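Local coordinates for lambda phage protein with carbohydrate-binding module (Shewanella oneidensis, PDB 2A5Z) that binds a magnesium ion and has a jelly-roll fold with a carbohydrate-binding module, and may bind carbohydrate, though its precise function is unknown, at residues Y53-H58 and G89-V94; V122-P127 and S242-D247. All coordinates share one frame; numbering follows the deposited sequence.

Contact 1 (Y53-H58 and G89-V94); sequences YDFMMH and GVQPIV. With MG (magnesium ion), chain F.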
# COMPACT_ATOMS: atom_id res chain seq x y z
N TYR C 53 -9.54 -2.71 -5.35
CA TYR C 53 -9.65 -1.74 -4.27
C TYR C 53 -11.13 -1.46 -3.96
O TYR C 53 -11.94 -1.33 -4.87
CB TYR C 53 -8.86 -0.46 -4.58
CG TYR C 53 -8.94 0.54 -3.44
CD1 TYR C 53 -8.54 0.18 -2.15
CD2 TYR C 53 -9.44 1.82 -3.66
CE1 TYR C 53 -8.64 1.08 -1.10
CE2 TYR C 53 -9.53 2.73 -2.61
CZ TYR C 53 -9.12 2.35 -1.34
OH TYR C 53 -9.23 3.23 -0.31
N ASP C 54 -11.46 -1.41 -2.67
CA ASP C 54 -12.84 -1.34 -2.20
C ASP C 54 -13.21 0.02 -1.59
O ASP C 54 -14.25 0.15 -0.96
CB ASP C 54 -13.10 -2.47 -1.18
CG ASP C 54 -14.54 -3.00 -1.21
OD1 ASP C 54 -15.40 -2.42 -1.91
OD2 ASP C 54 -14.83 -4.02 -0.54
N PHE C 55 -12.33 1.01 -1.74
CA PHE C 55 -12.64 2.40 -1.39
C PHE C 55 -13.11 2.64 0.05
O PHE C 55 -14.07 3.35 0.29
CB PHE C 55 -13.61 3.02 -2.42
CG PHE C 55 -13.00 3.13 -3.79
CD1 PHE C 55 -12.35 4.30 -4.17
CD2 PHE C 55 -13.04 2.05 -4.67
CE1 PHE C 55 -11.76 4.40 -5.43
CE2 PHE C 55 -12.46 2.14 -5.93
CZ PHE C 55 -11.82 3.31 -6.32
N MSE C 56 -12.39 2.04 1.00
CA MSE C 56 -12.68 2.23 2.43
C MSE C 56 -11.70 3.17 3.13
O MSE C 56 -11.97 3.63 4.23
CB MSE C 56 -12.78 0.87 3.16
CG MSE C 56 -11.42 0.27 3.60
SE MSE C 56 -10.40 -0.41 2.28
CE MSE C 56 -11.10 -2.04 2.13
N MSE C 57 -10.55 3.44 2.49
CA MSE C 57 -9.49 4.25 3.09
C MSE C 57 -9.82 5.74 3.08
O MSE C 57 -10.51 6.24 2.17
CB MSE C 57 -8.13 4.03 2.40
CG MSE C 57 -7.65 2.57 2.31
SE MSE C 57 -6.04 2.42 1.44
CE MSE C 57 -5.05 3.46 2.50
N HIS C 58 -9.33 6.44 4.10
CA HIS C 58 -9.30 7.91 4.14
C HIS C 58 -8.60 8.37 2.85
O HIS C 58 -7.50 7.88 2.54
CB HIS C 58 -8.52 8.32 5.40
CG HIS C 58 -8.44 9.79 5.65
ND1 HIS C 58 -9.56 10.59 5.75
CD2 HIS C 58 -7.38 10.60 5.90
CE1 HIS C 58 -9.19 11.83 6.02
NE2 HIS C 58 -7.87 11.86 6.12
N GLY C 89 -17.54 0.69 1.67
CA GLY C 89 -16.55 1.66 1.22
C GLY C 89 -16.94 2.23 -0.12
O GLY C 89 -16.78 1.59 -1.14
N VAL C 90 -17.48 3.44 -0.12
CA VAL C 90 -17.94 4.08 -1.35
C VAL C 90 -17.34 5.48 -1.41
O VAL C 90 -17.42 6.22 -0.43
CB VAL C 90 -19.50 4.20 -1.38
CG1 VAL C 90 -19.98 4.99 -2.62
CG2 VAL C 90 -20.16 2.80 -1.34
N GLN C 91 -16.74 5.82 -2.55
CA GLN C 91 -16.18 7.15 -2.78
C GLN C 91 -17.10 7.97 -3.69
O GLN C 91 -17.11 7.75 -4.91
CB GLN C 91 -14.77 7.05 -3.39
CG GLN C 91 -14.11 8.38 -3.72
CD GLN C 91 -13.85 9.23 -2.51
OE1 GLN C 91 -14.66 10.09 -2.16
NE2 GLN C 91 -12.73 9.00 -1.84
N PRO C 92 -17.90 8.89 -3.10
CA PRO C 92 -18.69 9.82 -3.89
C PRO C 92 -17.81 10.96 -4.39
O PRO C 92 -16.83 11.34 -3.72
CB PRO C 92 -19.73 10.35 -2.90
CG PRO C 92 -19.54 9.54 -1.64
CD PRO C 92 -18.12 9.10 -1.67
N ILE C 93 -18.15 11.50 -5.56
CA ILE C 93 -17.28 12.45 -6.26
C ILE C 93 -18.11 13.64 -6.75
O ILE C 93 -19.19 13.46 -7.31
CB ILE C 93 -16.51 11.73 -7.42
CG1 ILE C 93 -15.65 10.58 -6.88
CG2 ILE C 93 -15.62 12.71 -8.20
CD1 ILE C 93 -15.36 9.46 -7.88
N VAL C 94 -17.61 14.85 -6.52
CA VAL C 94 -18.33 16.07 -6.88
C VAL C 94 -17.42 17.03 -7.67
O VAL C 94 -16.21 17.13 -7.40
CB VAL C 94 -18.97 16.75 -5.61
CG1 VAL C 94 -19.52 18.13 -5.91
CG2 VAL C 94 -20.08 15.88 -5.06
MG MG F . -16.21 -0.43 -1.68
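F55 brings its phenyl ring obliquely up to the aliphatic start of Q91, with F55 CD1 3.7 Å from Q91 CB. The two side chains cross at about a right angle. Q91 CG stands anti to its backbone N (chi1 177°), and the apolar root of the chain lies beside the ring. One face of the F55 ring takes Y53 CD2 over its centre; the flanks are completed by I246 and by F103 and A105 of strand 102-107. Y53 makes two further contacts within the loop: F55 N sits 3.3 Å above the middle of the tyrosine ring, and Y53 OH accepts a hydrogen bond from the backbone N of M57, 3.1 Å away.

Magnesium joins the two backbones, which share no hydrogen bond. D54 chelates it through both O and OD1, and G89 adds its carbonyl O, each at 2.2 Å; D54 O and G89 O lie 2.9 Å apart, a closeness the shared cation offsets. Glycine suits position 89 because a CB would collide with D54 O, and its positive phi of 77° favours glycine. D54 OD2 forms a salt bridge to R259 of the second subunit. F88 and D247 complete the protein ligands of this buried magnesium site, an all-oxygen cage in which carboxylates and backbone carbonyls bring together chain regions far apart in sequence.

Contact 2 (V122-P127 and S242-D247); sequences VYFKTP and SLISID. With MG (magnesium ion), chain F.
D247 N gives a nearly straight hydrogen bond to Y123 O at 3.0 Å (164° at the hydrogen), and this backbone bond helps place the aspartate. D247 chelates magnesium with both its backbone O and its carboxylate OD1, each 2.2 Å from the ion. Its CG lies anti to the backbone N (chi1 173°), beside the carbonyl carbon, which helps bring both oxygens to one metal. The other carboxylate oxygen, OD2, is hydrogen-bonded to H87 ND1 and forms a salt bridge with R259 of the second subunit, an acidic residue thus serving metal and interface at once.

Farther along, K125 and S245 exchange two bonds, K125 N to S245 O and S245 N to K125 O, both 3.0 Å. F124 and I246 form the neighbouring non-hydrogen-bonded pair and turn to one face, where I244 CG2 meets F124 CD1 at 3.5 Å and V122 CG1 meets I246 CD1 at 3.8 Å; branched and aromatic residues suit this buried side. K125 and S245, on the other face, are partly exposed, and K125 NZ forms a salt bridge with E84. Past the strand, P127 packs its CD against I244 CG1 at 3.7 Å. This is an antiparallel beta ladder inside one sheet of the jelly roll, ending in a metal-binding residue.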
# COMPACT_ATOMS: atom_id res chain seq x y z
N VAL C 122 -16.19 -2.97 -12.38
CA VAL C 122 -16.44 -1.75 -11.59
C VAL C 122 -17.86 -1.75 -11.02
O VAL C 122 -18.84 -1.92 -11.75
CB VAL C 122 -16.26 -0.45 -12.43
CG1 VAL C 122 -16.52 0.79 -11.57
CG2 VAL C 122 -14.86 -0.36 -13.02
N TYR C 123 -17.96 -1.56 -9.70
CA TYR C 123 -19.23 -1.41 -9.03
C TYR C 123 -19.40 0.07 -8.75
O TYR C 123 -18.59 0.67 -8.02
CB TYR C 123 -19.26 -2.21 -7.72
CG TYR C 123 -19.14 -3.71 -7.92
CD1 TYR C 123 -20.23 -4.56 -7.68
CD2 TYR C 123 -17.95 -4.29 -8.37
CE1 TYR C 123 -20.12 -5.95 -7.86
CE2 TYR C 123 -17.83 -5.67 -8.56
CZ TYR C 123 -18.92 -6.49 -8.31
OH TYR C 123 -18.81 -7.85 -8.51
N PHE C 124 -20.44 0.67 -9.33
CA PHE C 124 -20.60 2.12 -9.31
C PHE C 124 -22.05 2.55 -9.16
O PHE C 124 -22.97 1.81 -9.55
CB PHE C 124 -19.98 2.76 -10.57
CG PHE C 124 -20.69 2.42 -11.86
CD1 PHE C 124 -21.68 3.27 -12.37
CD2 PHE C 124 -20.35 1.28 -12.58
CE1 PHE C 124 -22.33 2.97 -13.56
CE2 PHE C 124 -21.01 0.97 -13.77
CZ PHE C 124 -22.00 1.83 -14.26
N LYS C 125 -22.24 3.75 -8.61
CA LYS C 125 -23.57 4.29 -8.38
C LYS C 125 -23.75 5.59 -9.15
O LYS C 125 -22.93 6.51 -9.05
CB LYS C 125 -23.81 4.54 -6.88
CG LYS C 125 -25.27 4.91 -6.54
CD LYS C 125 -25.48 5.11 -5.04
CE LYS C 125 -26.98 5.33 -4.76
NZ LYS C 125 -27.27 5.62 -3.33
N THR C 126 -24.84 5.66 -9.92
CA THR C 126 -25.19 6.90 -10.60
C THR C 126 -25.49 8.01 -9.58
O THR C 126 -25.95 7.73 -8.47
CB THR C 126 -26.35 6.71 -11.58
OG1 THR C 126 -27.43 6.04 -10.93
CG2 THR C 126 -25.88 5.88 -12.77
N PRO C 127 -25.20 9.28 -9.94
CA PRO C 127 -25.52 10.41 -9.06
C PRO C 127 -27.03 10.57 -8.85
O PRO C 127 -27.82 9.95 -9.58
CB PRO C 127 -24.94 11.62 -9.81
CG PRO C 127 -24.83 11.20 -11.23
CD PRO C 127 -24.58 9.72 -11.20
N SER C 242 -22.73 16.35 -8.87
CA SER C 242 -22.35 14.98 -8.51
C SER C 242 -21.90 14.21 -9.75
O SER C 242 -22.52 14.32 -10.82
CB SER C 242 -23.50 14.23 -7.83
OG SER C 242 -23.77 14.75 -6.54
N LEU C 243 -20.82 13.46 -9.60
CA LEU C 243 -20.35 12.53 -10.63
C LEU C 243 -20.68 11.11 -10.18
O LEU C 243 -21.43 10.92 -9.23
CB LEU C 243 -18.85 12.73 -10.91
CG LEU C 243 -18.43 14.17 -11.27
CD1 LEU C 243 -16.96 14.24 -11.66
CD2 LEU C 243 -19.30 14.77 -12.38
N ILE C 244 -20.11 10.11 -10.84
CA ILE C 244 -20.43 8.73 -10.49
C ILE C 244 -19.61 8.26 -9.27
O ILE C 244 -18.40 8.46 -9.21
CB ILE C 244 -20.35 7.81 -11.75
CG1 ILE C 244 -21.58 8.09 -12.65
CG2 ILE C 244 -20.23 6.33 -11.38
CD1 ILE C 244 -21.66 7.30 -13.96
N SER C 245 -20.28 7.67 -8.28
CA SER C 245 -19.63 7.15 -7.08
C SER C 245 -19.04 5.77 -7.35
O SER C 245 -19.57 5.03 -8.16
CB SER C 245 -20.62 7.05 -5.92
OG SER C 245 -21.23 8.31 -5.66
N ILE C 246 -17.94 5.44 -6.67
CA ILE C 246 -17.32 4.11 -6.85
C ILE C 246 -17.19 3.34 -5.53
O ILE C 246 -16.72 3.87 -4.51
CB ILE C 246 -15.98 4.17 -7.66
CG1 ILE C 246 -15.42 2.76 -7.92
CG2 ILE C 246 -14.96 5.13 -6.99
CD1 ILE C 246 -14.42 2.67 -9.07
N ASP C 247 -17.64 2.09 -5.59
CA ASP C 247 -17.59 1.14 -4.48
C ASP C 247 -16.33 0.27 -4.62
O ASP C 247 -15.58 0.08 -3.68
CB ASP C 247 -18.86 0.26 -4.53
CG ASP C 247 -18.85 -0.88 -3.51
OD1 ASP C 247 -18.19 -0.77 -2.47
OD2 ASP C 247 -19.53 -1.90 -3.74
MG MG F . -16.21 -0.43 -1.68

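Contacts 1 and 2 lie about 10 Å apart, centre to centre, on the same side of the molecule, and follow one another in series along the chain. Strand 245-254 is the shared element: in the six-stranded antiparallel sheet it runs between 48-53, which leads into the loop of contact 1, and 119-125 of contact 2. Strand 90-94 also meets the segment 242-247, where Q91 N to I246 O and I93 O to L243 N, both 2.8 Å, are probable hydrogen bonds. One magnesium ion gathers chain regions far apart in sequence near the second subunit, which both contacts also touch.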